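Local structure of benzoylformate decarboxylase (4Q9D) at residues Glu32-Asp37 with Asp164-Pro169; Ile221-Lys226 with Ile320-Leu325; Glu287-Gly292 with Ala308-Ser313; Gly418-Gly423 with His450-Val455. The protein belongs to the thiamine pyrophosphate-dependent enzyme family, has the three-domain chain of that family and carries a magnesium ion in its C-terminal domain. All coordinates share one frame; numbering follows the deposited sequence.

Contact 1: Glu32-Asp37 with Asp164-Pro169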
loop_
_atom_site.group_PDB
_atom_site.type_symbol
_atom_site.label_atom_id
_atom_site.label_comp_id
_atom_site.label_asym_id
_atom_site.label_seq_id
_atom_site.Cartn_x
_atom_site.Cartn_y
_atom_site.Cartn_z
ATOM N N GLU B 32 21.089 -17.163 5.441
ATOM C CA GLU B 32 22.382 -17.737 5.847
ATOM C C GLU B 32 23.448 -16.691 6.235
ATOM O O GLU B 32 24.155 -16.843 7.241
ATOM C CB GLU B 32 22.935 -18.695 4.792
ATOM C CG GLU B 32 24.446 -18.861 4.905
ATOM C CD GLU B 32 24.914 -20.266 4.584
ATOM O OE1 GLU B 32 24.158 -20.998 3.901
ATOM O OE2 GLU B 32 26.034 -20.635 5.020
ATOM N N SER B 33 23.543 -15.596 5.498
ATOM C CA SER B 33 24.592 -14.639 5.843
ATOM C C SER B 33 24.294 -13.922 7.146
ATOM O O SER B 33 25.221 -13.408 7.797
ATOM C CB SER B 33 24.849 -13.634 4.710
ATOM O OG SER B 33 23.679 -12.897 4.396
ATOM N N PHE B 34 23.014 -13.878 7.535
ATOM C CA PHE B 34 22.639 -13.287 8.831
ATOM C C PHE B 34 22.993 -14.235 9.987
ATOM O O PHE B 34 23.507 -13.814 11.023
ATOM C CB PHE B 34 21.123 -12.956 8.886
ATOM C CG PHE B 34 20.631 -12.594 10.274
ATOM C CD1 PHE B 34 21.210 -11.547 10.983
ATOM C CD2 PHE B 34 19.605 -13.313 10.879
ATOM C CE1 PHE B 34 20.764 -11.205 12.259
ATOM C CE2 PHE B 34 19.146 -12.977 12.167
ATOM C CZ PHE B 34 19.737 -11.920 12.859
ATOM N N LEU B 35 22.673 -15.515 9.795
ATOM C CA LEU B 35 22.743 -16.530 10.851
ATOM C C LEU B 35 24.134 -17.146 11.027
ATOM O O LEU B 35 24.433 -17.735 12.073
ATOM C CB LEU B 35 21.730 -17.636 10.560
ATOM C CG LEU B 35 20.267 -17.153 10.649
ATOM C CD1 LEU B 35 19.332 -18.279 10.339
ATOM C CD2 LEU B 35 19.985 -16.602 12.054
ATOM N N ARG B 36 24.956 -17.026 9.990
ATOM C CA ARG B 36 26.334 -17.520 10.003
ATOM C C ARG B 36 27.124 -16.929 11.187
ATOM O O ARG B 36 26.961 -15.756 11.521
ATOM C CB ARG B 36 27.014 -17.141 8.681
ATOM C CG ARG B 36 28.159 -18.055 8.269
ATOM C CD ARG B 36 28.324 -18.110 6.745
ATOM N NE ARG B 36 28.483 -16.782 6.147
ATOM C CZ ARG B 36 27.941 -16.412 4.984
ATOM N NH1 ARG B 36 27.195 -17.270 4.293
ATOM N NH2 ARG B 36 28.130 -15.182 4.509
ATOM N N ASP B 37 27.966 -17.732 11.833
ATOM C CA ASP B 37 28.731 -17.244 12.984
ATOM C C ASP B 37 27.826 -16.671 14.054
ATOM O O ASP B 37 28.134 -15.645 14.652
ATOM C CB ASP B 37 29.702 -16.154 12.563
ATOM C CG ASP B 37 30.883 -16.706 11.824
ATOM O OD1 ASP B 37 31.348 -17.783 12.243
ATOM O OD2 ASP B 37 31.319 -16.083 10.829
ATOM N N ASP B 164 23.479 -9.561 1.110
ATOM C CA ASP B 164 24.870 -9.160 0.902
ATOM C C ASP B 164 25.259 -8.084 1.882
ATOM O O ASP B 164 26.432 -7.756 1.989
ATOM C CB ASP B 164 25.147 -8.731 -0.567
ATOM C CG ASP B 164 24.180 -7.660 -1.064
ATOM O OD1 ASP B 164 22.967 -7.784 -0.805
ATOM O OD2 ASP B 164 24.617 -6.697 -1.718
ATOM N N ASP B 165 24.291 -7.542 2.619
ATOM C CA ASP B 165 24.584 -6.425 3.511
ATOM C C ASP B 165 25.513 -6.826 4.662
ATOM O O ASP B 165 26.320 -6.028 5.136
ATOM C CB ASP B 165 23.282 -5.796 4.091
ATOM C CG ASP B 165 22.544 -4.901 3.075
ATOM O OD1 ASP B 165 23.011 -4.782 1.913
ATOM O OD2 ASP B 165 21.487 -4.327 3.430
ATOM N N TRP B 166 25.365 -8.052 5.134
ATOM C CA TRP B 166 25.908 -8.453 6.428
ATOM C C TRP B 166 27.441 -8.473 6.428
ATOM O O TRP B 166 28.068 -8.231 7.451
ATOM C CB TRP B 166 25.351 -9.846 6.801
ATOM C CG TRP B 166 23.869 -9.776 7.131
ATOM C CD1 TRP B 166 22.832 -10.195 6.356
ATOM C CD2 TRP B 166 23.283 -9.172 8.294
ATOM N NE1 TRP B 166 21.636 -9.924 6.976
ATOM C CE2 TRP B 166 21.884 -9.296 8.167
ATOM C CE3 TRP B 166 23.809 -8.554 9.434
ATOM C CZ2 TRP B 166 20.999 -8.844 9.145
ATOM C CZ3 TRP B 166 22.927 -8.083 10.401
ATOM C CH2 TRP B 166 21.532 -8.227 10.244
ATOM N N ASP B 167 28.028 -8.778 5.273
ATOM C CA ASP B 167 29.482 -8.864 5.155
ATOM C C ASP B 167 30.144 -7.545 4.791
ATOM O O ASP B 167 31.350 -7.486 4.674
ATOM C CB ASP B 167 29.876 -9.971 4.169
ATOM C CG ASP B 167 29.556 -11.351 4.722
ATOM O OD1 ASP B 167 29.534 -11.469 5.982
ATOM O OD2 ASP B 167 29.306 -12.296 3.928
ATOM N N LYS B 168 29.368 -6.474 4.658
ATOM C CA LYS B 168 29.972 -5.183 4.360
ATOM C C LYS B 168 30.682 -4.575 5.590
ATOM O O LYS B 168 30.300 -4.833 6.726
ATOM C CB LYS B 168 28.918 -4.242 3.765
ATOM C CG LYS B 168 28.285 -4.814 2.471
ATOM C CD LYS B 168 29.348 -4.806 1.364
ATOM C CE LYS B 168 28.750 -5.094 -0.008
ATOM N NZ LYS B 168 28.379 -6.512 -0.102
ATOM N N PRO B 169 31.727 -3.762 5.363
ATOM C CA PRO B 169 32.384 -3.083 6.496
ATOM C C PRO B 169 31.381 -2.207 7.236
ATOM O O PRO B 169 30.647 -1.469 6.580
ATOM C CB PRO B 169 33.443 -2.184 5.812
ATOM C CG PRO B 169 33.755 -2.893 4.514
ATOM C CD PRO B 169 32.414 -3.537 4.078
HETATM O O HOH W 1 27.780 -13.049 7.219
#
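One face of the Trp166 indole is covered by Phe34, whose CD1 lies 3.3 Å from Trp166 CZ2 over the six-membered ring, toward its rim. The two ring planes meet obliquely, inclined by 40°, with their centroids 4.8 Å apart. Phe34 CB adds a CH-pi contact over the five-membered ring, 3.9 Å from its centroid. With CG anti to the backbone N of Phe34 (chi1 169°), the phenyl is carried on from there to the benzo half of the indole. Ser33 OG approaches Trp166 CD1 obliquely at 3.4 Å, while its hydrogen bond goes to Leu163 O.

A second flat group, the Arg36 guanidinium, has Ser33 CA and Glu32 O against one face and carboxylate oxygens at its edge. Arg36 NH2 forms a salt bridge with Asp167 OD2 at 3.2 Å, the two planar groups being nearly coplanar, and Arg36 NH1 makes a long one of 3.6 Å to Glu32 OE2. A water donates to both Ser33 O and Asp167 OD1, so each oxygen of the Asp167 carboxylate has a partner. The aromatic pair is buried, whereas Arg36 and Asp167 lie toward the more exposed margin.

In the N-terminal domain the contact joins helix 32-35 to the turn that follows strand 157-162. Helix 7-18 closes over both aromatic residues: Tyr12 meets the Phe34 ring and bonds to Phe34 O, and Thr11 touches Trp166. Val138 of helix 138-150 also packs on Trp166, and Pro477 of the second subunit lies against Glu32 and Arg36.

Contact 2: Ile221-Lys226 with Ile320-Leu325; sequences IEFAEK and IALSRL
A chi1 of 179° swings the Phe223 ring away from its own backbone nitrogen and out from helix 217-227 toward helix 318-328, where it meets Leu322 and Leu325. Leu322 has the other setting, CG anti to the carbonyl carbon (chi1 -76°). From there its CD2 branch reaches the phenyl, although the CB of Leu322 is not aimed at the opposite helix.

The two leucines touch different parts of the aromatic side chain. Leu322 CD2 meets the root of the ring, 3.8 Å from Phe223 CD2 and 3.9 Å from Phe223 CB, and the two side chains cross at about a right angle. Leu325 CB meets the CD1-CE1 side of the ring, at 3.5 Å from Phe223 CE1 and 3.8 Å from Phe223 CD1. Both leucines approach the ring plane obliquely. The backbones come closest at Phe223 and Leu322, whose CA atoms are 6.2 Å apart.

Both helices lie within the central domain, a Rossmann-like parallel sheet flanked by helices. The sheet strand 203-207 lies beneath them, Leu205 touching Phe223 and Leu207 touching Leu322, while Leu190 and Ala194 of helix 187-199 pack on Leu325. Lys226 NZ also bonds to Thr326 O, just past 320-325.

No hydrogen bond or salt bridge links the two segments. Their association is therefore apolar, resting on the burial of one phenyl and two leucine side chains.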
loop_
_atom_site.group_PDB
_atom_site.type_symbol
_atom_site.label_atom_id
_atom_site.label_comp_id
_atom_site.label_asym_id
_atom_site.label_seq_id
_atom_site.Cartn_x
_atom_site.Cartn_y
_atom_site.Cartn_z
ATOM N N ILE B 221 -6.239 -3.584 41.263
ATOM C CA ILE B 221 -6.918 -4.036 42.482
ATOM C C ILE B 221 -7.096 -2.891 43.485
ATOM O O ILE B 221 -8.181 -2.676 44.025
ATOM C CB ILE B 221 -6.120 -5.154 43.149
ATOM C CG1 ILE B 221 -6.264 -6.450 42.341
ATOM C CG2 ILE B 221 -6.586 -5.357 44.625
ATOM C CD1 ILE B 221 -5.236 -7.502 42.754
ATOM N N GLU B 222 -6.024 -2.138 43.705
ATOM C CA GLU B 222 -6.067 -1.017 44.630
ATOM C C GLU B 222 -7.100 0.028 44.203
ATOM O O GLU B 222 -7.887 0.526 45.021
ATOM C CB GLU B 222 -4.672 -0.390 44.764
ATOM C CG GLU B 222 -4.617 0.720 45.812
ATOM C CD GLU B 222 -3.262 1.410 45.871
ATOM O OE1 GLU B 222 -2.496 1.325 44.885
ATOM O OE2 GLU B 222 -2.968 2.041 46.903
ATOM N N PHE B 223 -7.131 0.350 42.915
ATOM C CA PHE B 223 -8.158 1.262 42.425
ATOM C C PHE B 223 -9.563 0.669 42.558
ATOM O O PHE B 223 -10.501 1.345 42.967
ATOM C CB PHE B 223 -7.906 1.677 40.970
ATOM C CG PHE B 223 -8.962 2.610 40.432
ATOM C CD1 PHE B 223 -9.011 3.933 40.842
ATOM C CD2 PHE B 223 -9.906 2.160 39.535
ATOM C CE1 PHE B 223 -9.992 4.793 40.358
ATOM C CE2 PHE B 223 -10.863 3.008 39.038
ATOM C CZ PHE B 223 -10.918 4.328 39.465
ATOM N N ALA B 224 -9.713 -0.588 42.171
ATOM C CA ALA B 224 -11.032 -1.200 42.158
ATOM C C ALA B 224 -11.585 -1.245 43.585
ATOM O O ALA B 224 -12.775 -1.011 43.807
ATOM C CB ALA B 224 -10.962 -2.613 41.571
ATOM N N GLU B 225 -10.710 -1.533 44.549
ATOM C CA GLU B 225 -11.145 -1.634 45.955
ATOM C C GLU B 225 -11.553 -0.281 46.557
ATOM O O GLU B 225 -12.560 -0.188 47.246
ATOM C CB GLU B 225 -10.086 -2.329 46.809
ATOM C CG GLU B 225 -10.019 -3.837 46.524
ATOM C CD GLU B 225 -8.986 -4.529 47.390
ATOM O OE1 GLU B 225 -8.286 -3.801 48.116
ATOM O OE2 GLU B 225 -8.859 -5.781 47.331
ATOM N N LYS B 226 -10.810 0.775 46.251
ATOM C CA LYS B 226 -11.250 2.109 46.630
ATOM C C LYS B 226 -12.567 2.510 45.990
ATOM O O LYS B 226 -13.448 3.054 46.650
ATOM C CB LYS B 226 -10.198 3.154 46.308
ATOM C CG LYS B 226 -10.594 4.540 46.814
ATOM C CD LYS B 226 -9.368 5.443 46.800
ATOM C CE LYS B 226 -9.700 6.857 47.306
ATOM N NZ LYS B 226 -8.464 7.669 47.392
ATOM N N ILE B 320 0.004 3.724 35.017
ATOM C CA ILE B 320 0.117 5.075 35.550
ATOM C C ILE B 320 -1.270 5.651 35.824
ATOM O O ILE B 320 -1.503 6.289 36.842
ATOM C CB ILE B 320 0.871 5.997 34.562
ATOM C CG1 ILE B 320 2.306 5.507 34.406
ATOM C CG2 ILE B 320 0.859 7.442 35.050
ATOM C CD1 ILE B 320 3.109 6.313 33.398
ATOM N N ALA B 321 -2.195 5.457 34.890
ATOM C CA ALA B 321 -3.531 5.999 35.057
ATOM C C ALA B 321 -4.197 5.476 36.324
ATOM O O ALA B 321 -4.801 6.253 37.043
ATOM C CB ALA B 321 -4.425 5.720 33.815
ATOM N N LEU B 322 -4.085 4.167 36.580
ATOM C CA LEU B 322 -4.774 3.529 37.712
ATOM C C LEU B 322 -4.227 4.000 39.068
ATOM O O LEU B 322 -4.998 4.378 39.936
ATOM C CB LEU B 322 -4.729 1.994 37.623
ATOM C CG LEU B 322 -5.670 1.324 36.604
ATOM C CD1 LEU B 322 -5.146 -0.085 36.246
ATOM C CD2 LEU B 322 -7.119 1.280 37.125
ATOM N N SER B 323 -2.905 3.999 39.224
ATOM C CA SER B 323 -2.251 4.515 40.427
ATOM C C SER B 323 -2.667 5.941 40.700
ATOM O O SER B 323 -2.968 6.304 41.829
ATOM C CB SER B 323 -0.729 4.493 40.280
ATOM O OG SER B 323 -0.304 3.167 40.078
ATOM N N ARG B 324 -2.667 6.756 39.656
ATOM C CA ARG B 324 -3.006 8.155 39.814
ATOM C C ARG B 324 -4.497 8.371 40.146
ATOM O O ARG B 324 -4.846 9.189 40.989
ATOM C CB ARG B 324 -2.569 8.935 38.567
ATOM C CG ARG B 324 -2.661 10.424 38.716
ATOM C CD ARG B 324 -1.706 10.981 39.779
ATOM N NE ARG B 324 -2.209 12.255 40.298
ATOM C CZ ARG B 324 -1.970 12.706 41.522
ATOM N NH1 ARG B 324 -1.219 11.985 42.346
ATOM N NH2 ARG B 324 -2.476 13.872 41.926
ATOM N N LEU B 325 -5.371 7.635 39.476
ATOM C CA LEU B 325 -6.796 7.702 39.748
ATOM C C LEU B 325 -7.119 7.346 41.198
ATOM O O LEU B 325 -7.973 7.964 41.803
ATOM C CB LEU B 325 -7.554 6.763 38.808
ATOM C CG LEU B 325 -7.781 7.337 37.406
ATOM C CD1 LEU B 325 -8.372 6.264 36.497
ATOM C CD2 LEU B 325 -8.708 8.557 37.509
#

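Contact 3: Glu287-Gly292 with Ala308-Ser313; sequences EYLPEG and APVGDS
Two irregular segments of the Rossmann-like central domain bow toward each other at Tyr288 and Pro309, CA atoms 7.0 Å apart, and diverge at both ends; 287-292 leads into strand 294-299, while the other segment enters strand 312-315, the outermost of this chain's parallel sheet. Pro309 lies over one face of the Tyr288 phenol in a CH-pi contact, its CB 3.6 Å from the ring centroid and 16° off the ring normal. Pro309 CG shares this face, 3.6 Å from Tyr288 CG, so the CB-CG bond of the proline lies across the ring, CB near its centre and CG over the CG-CD1 side. The two side chains cross at about a right angle.

Val310 divides its branches between two residues. CG1, anti to the carbonyl carbon (chi1 -67°), meets Tyr288 CB at 3.8 Å, leaving CG2 for Leu289. Leu289 in turn packs on Leu295 of strand 294-299, which continues the apolar layer onto the sheet.

Val109 of the second subunit packs on Tyr288 and Pro309. Ser178 OG of the third subunit is hydrogen-bonded to Asp312 OD1, and Ser313 bonds to that subunit through its backbone. Beside the aromatic pair, Leu289 CG stands 3.7 Å from Val310 CG2.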
loop_
_atom_site.group_PDB
_atom_site.type_symbol
_atom_site.label_atom_id
_atom_site.label_comp_id
_atom_site.label_asym_id
_atom_site.label_seq_id
_atom_site.Cartn_x
_atom_site.Cartn_y
_atom_site.Cartn_z
ATOM N N GLU B 287 -28.069 -0.550 21.179
ATOM C CA GLU B 287 -27.411 0.735 21.305
ATOM C C GLU B 287 -26.042 0.434 21.891
ATOM O O GLU B 287 -25.949 -0.339 22.838
ATOM C CB GLU B 287 -28.183 1.638 22.279
ATOM C CG GLU B 287 -29.637 1.901 21.876
ATOM C CD GLU B 287 -29.735 2.480 20.488
ATOM O OE1 GLU B 287 -28.993 3.445 20.194
ATOM O OE2 GLU B 287 -30.531 1.946 19.679
ATOM N N TYR B 288 -24.994 1.042 21.342
ATOM C CA TYR B 288 -23.662 0.920 21.923
ATOM C C TYR B 288 -23.714 1.223 23.410
ATOM O O TYR B 288 -23.158 0.476 24.228
ATOM C CB TYR B 288 -22.675 1.850 21.205
ATOM C CG TYR B 288 -22.383 1.388 19.800
ATOM C CD1 TYR B 288 -21.807 0.136 19.581
ATOM C CD2 TYR B 288 -22.685 2.181 18.692
ATOM C CE1 TYR B 288 -21.540 -0.328 18.302
ATOM C CE2 TYR B 288 -22.409 1.716 17.379
ATOM C CZ TYR B 288 -21.829 0.469 17.208
ATOM O OH TYR B 288 -21.578 -0.038 15.947
ATOM N N LEU B 289 -24.392 2.318 23.756
ATOM C CA LEU B 289 -24.562 2.729 25.149
ATOM C C LEU B 289 -25.986 3.159 25.329
ATOM O O LEU B 289 -26.448 4.053 24.627
ATOM C CB LEU B 289 -23.743 3.969 25.455
ATOM C CG LEU B 289 -22.442 3.985 26.221
ATOM C CD1 LEU B 289 -22.136 5.443 26.623
ATOM C CD2 LEU B 289 -22.449 3.051 27.388
ATOM N N PRO B 290 -26.669 2.580 26.304
ATOM C CA PRO B 290 -28.044 3.027 26.587
ATOM C C PRO B 290 -28.083 4.430 27.216
ATOM O O PRO B 290 -27.214 4.777 28.035
ATOM C CB PRO B 290 -28.544 1.990 27.595
ATOM C CG PRO B 290 -27.268 1.502 28.290
ATOM C CD PRO B 290 -26.179 1.568 27.255
ATOM N N GLU B 291 -29.076 5.226 26.820
ATOM C CA GLU B 291 -29.327 6.535 27.416
ATOM C C GLU B 291 -29.340 6.470 28.946
ATOM O O GLU B 291 -29.862 5.531 29.536
ATOM C CB GLU B 291 -30.644 7.104 26.902
ATOM C CG GLU B 291 -30.883 8.553 27.304
ATOM C CD GLU B 291 -32.247 9.048 26.869
ATOM O OE1 GLU B 291 -33.264 8.535 27.392
ATOM O OE2 GLU B 291 -32.306 9.944 26.000
ATOM N N GLY B 292 -28.704 7.439 29.587
ATOM C CA GLY B 292 -28.558 7.368 31.030
ATOM C C GLY B 292 -27.246 6.745 31.498
ATOM O O GLY B 292 -26.910 6.803 32.690
ATOM N N ALA B 308 -13.642 3.905 19.016
ATOM C CA ALA B 308 -14.722 3.705 19.978
ATOM C C ALA B 308 -15.962 4.442 19.486
ATOM O O ALA B 308 -15.864 5.591 19.092
ATOM C CB ALA B 308 -14.305 4.218 21.361
ATOM N N PRO B 309 -17.136 3.771 19.477
ATOM C CA PRO B 309 -18.351 4.414 18.955
ATOM C C PRO B 309 -18.907 5.486 19.894
ATOM O O PRO B 309 -19.673 6.356 19.466
ATOM C CB PRO B 309 -19.356 3.244 18.848
ATOM C CG PRO B 309 -18.899 2.252 19.859
ATOM C CD PRO B 309 -17.375 2.380 19.898
ATOM N N VAL B 310 -18.527 5.417 21.168
ATOM C CA VAL B 310 -19.112 6.299 22.178
ATOM C C VAL B 310 -18.065 6.576 23.234
ATOM O O VAL B 310 -17.069 5.853 23.312
ATOM C CB VAL B 310 -20.297 5.601 22.912
ATOM C CG1 VAL B 310 -21.451 5.370 21.971
ATOM C CG2 VAL B 310 -19.831 4.280 23.570
ATOM N N GLY B 311 -18.304 7.610 24.047
ATOM C CA GLY B 311 -17.523 7.855 25.255
ATOM C C GLY B 311 -16.536 9.000 25.152
ATOM O O GLY B 311 -16.240 9.517 24.061
ATOM N N ASP B 312 -15.997 9.383 26.299
ATOM C CA ASP B 312 -14.856 10.285 26.344
ATOM C C ASP B 312 -13.636 9.470 26.724
ATOM O O ASP B 312 -13.676 8.680 27.677
ATOM C CB ASP B 312 -15.106 11.420 27.356
ATOM C CG ASP B 312 -16.281 12.275 26.961
ATOM O OD1 ASP B 312 -16.211 12.967 25.918
ATOM O OD2 ASP B 312 -17.289 12.248 27.677
ATOM N N SER B 313 -12.543 9.673 25.996
ATOM C CA SER B 313 -11.372 8.832 26.185
ATOM C C SER B 313 -10.130 9.661 26.483
ATOM O O SER B 313 -10.075 10.853 26.191
ATOM C CB SER B 313 -11.113 8.018 24.908
ATOM O OG SER B 313 -10.965 8.896 23.789
#

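Contact 4: Gly418-Gly423 with His450-Val455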
loop_
_atom_site.group_PDB
_atom_site.type_symbol
_atom_site.label_atom_id
_atom_site.label_comp_id
_atom_site.label_asym_id
_atom_site.label_seq_id
_atom_site.Cartn_x
_atom_site.Cartn_y
_atom_site.Cartn_z
ATOM N N GLY B 418 10.068 -18.485 27.743
ATOM C CA GLY B 418 10.168 -17.215 28.443
ATOM C C GLY B 418 10.327 -17.398 29.939
ATOM O O GLY B 418 11.187 -16.765 30.541
ATOM N N ASP B 419 9.485 -18.242 30.543
ATOM C CA ASP B 419 9.577 -18.523 31.983
ATOM C C ASP B 419 10.990 -19.009 32.329
ATOM O O ASP B 419 11.581 -18.561 33.300
ATOM C CB ASP B 419 8.567 -19.599 32.410
ATOM C CG ASP B 419 7.142 -19.116 32.358
ATOM O OD1 ASP B 419 6.941 -17.882 32.304
ATOM O OD2 ASP B 419 6.217 -19.967 32.383
ATOM N N ARG B 420 11.528 -19.912 31.514
ATOM C CA ARG B 420 12.859 -20.445 31.774
ATOM C C ARG B 420 13.934 -19.352 31.657
ATOM O O ARG B 420 14.800 -19.261 32.516
ATOM C CB ARG B 420 13.165 -21.644 30.869
ATOM C CG ARG B 420 14.626 -22.058 30.871
ATOM C CD ARG B 420 14.866 -23.228 29.931
ATOM N NE ARG B 420 14.049 -24.414 30.249
ATOM C CZ ARG B 420 13.975 -25.480 29.449
ATOM N NH1 ARG B 420 14.632 -25.479 28.292
ATOM N NH2 ARG B 420 13.237 -26.540 29.772
ATOM N N ALA B 421 13.854 -18.499 30.630
ATOM C CA ALA B 421 14.791 -17.377 30.511
ATOM C C ALA B 421 14.709 -16.380 31.677
ATOM O O ALA B 421 15.732 -15.845 32.090
ATOM C CB ALA B 421 14.611 -16.641 29.179
ATOM N N ARG B 422 13.516 -16.118 32.209
ATOM C CA ARG B 422 13.389 -15.089 33.252
ATOM C C ARG B 422 13.433 -15.679 34.669
ATOM O O ARG B 422 13.178 -14.975 35.644
ATOM C CB ARG B 422 12.100 -14.275 33.078
ATOM C CG ARG B 422 10.834 -15.077 33.310
ATOM C CD ARG B 422 9.612 -14.521 32.560
ATOM N NE ARG B 422 8.389 -15.241 32.947
ATOM C CZ ARG B 422 7.553 -14.808 33.881
ATOM N NH1 ARG B 422 7.807 -13.645 34.491
ATOM N NH2 ARG B 422 6.467 -15.517 34.197
ATOM N N GLY B 423 13.723 -16.973 34.768
ATOM C CA GLY B 423 13.906 -17.624 36.056
ATOM C C GLY B 423 12.623 -17.927 36.814
ATOM O O GLY B 423 12.639 -18.035 38.027
ATOM N N HIS B 450 13.120 -28.731 23.565
ATOM C CA HIS B 450 13.625 -27.930 24.683
ATOM C C HIS B 450 13.134 -28.421 26.042
ATOM O O HIS B 450 13.345 -27.743 27.052
ATOM C CB HIS B 450 13.289 -26.445 24.501
ATOM C CG HIS B 450 13.943 -25.840 23.305
ATOM N ND1 HIS B 450 15.054 -25.038 23.399
ATOM C CD2 HIS B 450 13.673 -25.967 21.984
ATOM C CE1 HIS B 450 15.442 -24.685 22.184
ATOM N NE2 HIS B 450 14.623 -25.237 21.309
ATOM N N LYS B 451 12.490 -29.593 26.053
ATOM C CA LYS B 451 12.006 -30.220 27.284
ATOM C C LYS B 451 11.222 -29.232 28.143
ATOM O O LYS B 451 11.528 -29.038 29.310
ATOM C CB LYS B 451 13.180 -30.780 28.085
ATOM C CG LYS B 451 13.898 -31.955 27.404
ATOM C CD LYS B 451 15.144 -32.317 28.221
ATOM C CE LYS B 451 15.885 -33.499 27.632
ATOM N NZ LYS B 451 16.388 -33.183 26.274
ATOM N N LEU B 452 10.216 -28.594 27.558
ATOM C CA LEU B 452 9.479 -27.571 28.279
ATOM C C LEU B 452 8.372 -28.185 29.163
ATOM O O LEU B 452 7.758 -29.188 28.782
ATOM C CB LEU B 452 8.913 -26.556 27.276
ATOM C CG LEU B 452 10.011 -25.813 26.502
ATOM C CD1 LEU B 452 9.425 -25.028 25.313
ATOM C CD2 LEU B 452 10.745 -24.890 27.448
ATOM N N PRO B 453 8.119 -27.586 30.346
ATOM C CA PRO B 453 7.039 -28.084 31.212
ATOM C C PRO B 453 5.702 -27.551 30.728
ATOM O O PRO B 453 5.107 -26.629 31.312
ATOM C CB PRO B 453 7.387 -27.510 32.598
ATOM C CG PRO B 453 8.069 -26.180 32.256
ATOM C CD PRO B 453 8.850 -26.451 30.953
ATOM N N ILE B 454 5.213 -28.170 29.659
ATOM C CA ILE B 454 3.932 -27.811 29.110
ATOM C C ILE B 454 3.047 -29.046 29.048
ATOM O O ILE B 454 3.451 -30.096 28.541
ATOM C CB ILE B 454 4.056 -27.232 27.692
ATOM C CG1 ILE B 454 5.064 -26.071 27.655
ATOM C CG2 ILE B 454 2.670 -26.795 27.189
ATOM C CD1 ILE B 454 5.327 -25.608 26.230
ATOM N N VAL B 455 1.834 -28.908 29.557
ATOM C CA VAL B 455 0.850 -29.976 29.447
ATOM C C VAL B 455 -0.223 -29.499 28.492
ATOM O O VAL B 455 -0.969 -28.568 28.806
ATOM C CB VAL B 455 0.205 -30.313 30.824
ATOM C CG1 VAL B 455 -0.779 -31.455 30.661
ATOM C CG2 VAL B 455 1.292 -30.661 31.858
HETATM O O HOH W 2 15.993 -23.800 26.450
#
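Two Schellman motifs end helices in this part of the C-terminal domain, one with Gly423 as its C-prime residue after helix 408-421, the other with Lys451 after helix 443-449, from where the chain turns into strand 454-460. Arg420, in the last turn of the first helix, spans from one ending to the other. Its guanidinium grips a single carbonyl oxygen end-on: Arg420 NH1 donates to His450 O at 2.9 Å and Arg420 NH2 to the same oxygen at 3.0 Å, with N-H...O angles of 143° and 139°. A weak third bond runs from Arg420 NH2 to Lys451 O at 3.1 Å. These acceptors lie at the edge of the guanidinium, as does a water that accepts from Arg420 NH1. A bend at chi3 (-58°) turns the guanidinium away from the line of an otherwise extended chain.

One face of the group rests on Leu452, whose CD2 is 3.8 Å from Arg420 NH2. Leu452 also packs on Val413 and Leu417 of helix 408-421, so the arginine covers the margin of a buried apolar patch. In the same segment, Arg422 holds Asp419 OD1 side-on through NE and NH2, and Asp419 OD2 has a salt bridge to Arg426.

The joining bonds are thus charge-assisted, from a cation to main-chain oxygens. His450 O and Lys451 O lie just beyond the C-terminal end of helix 443-449, where the helix dipole would probably favour a positive group.

How the contacts relate
The four contacts sample all three domains. Contact 1 belongs to the N-terminal domain, contacts 2 and 3 to the central one and contact 4 to the C-terminal one, each domain built on its own parallel sheet. Contact 3 is nested within the loop closed by contact 2, their centres about 23 Å apart, and strand 312-315 leads into helix 318-328. Contacts 1 and 4 come before and after this pair along the chain, with centres about 31 Å from each other. Contacts 1 and 3, about 54 Å apart between centres, both touch the second subunit, and contact 3 also meets the third. All four join elements within a domain; no other chain touches the segments of contacts 2 and 4.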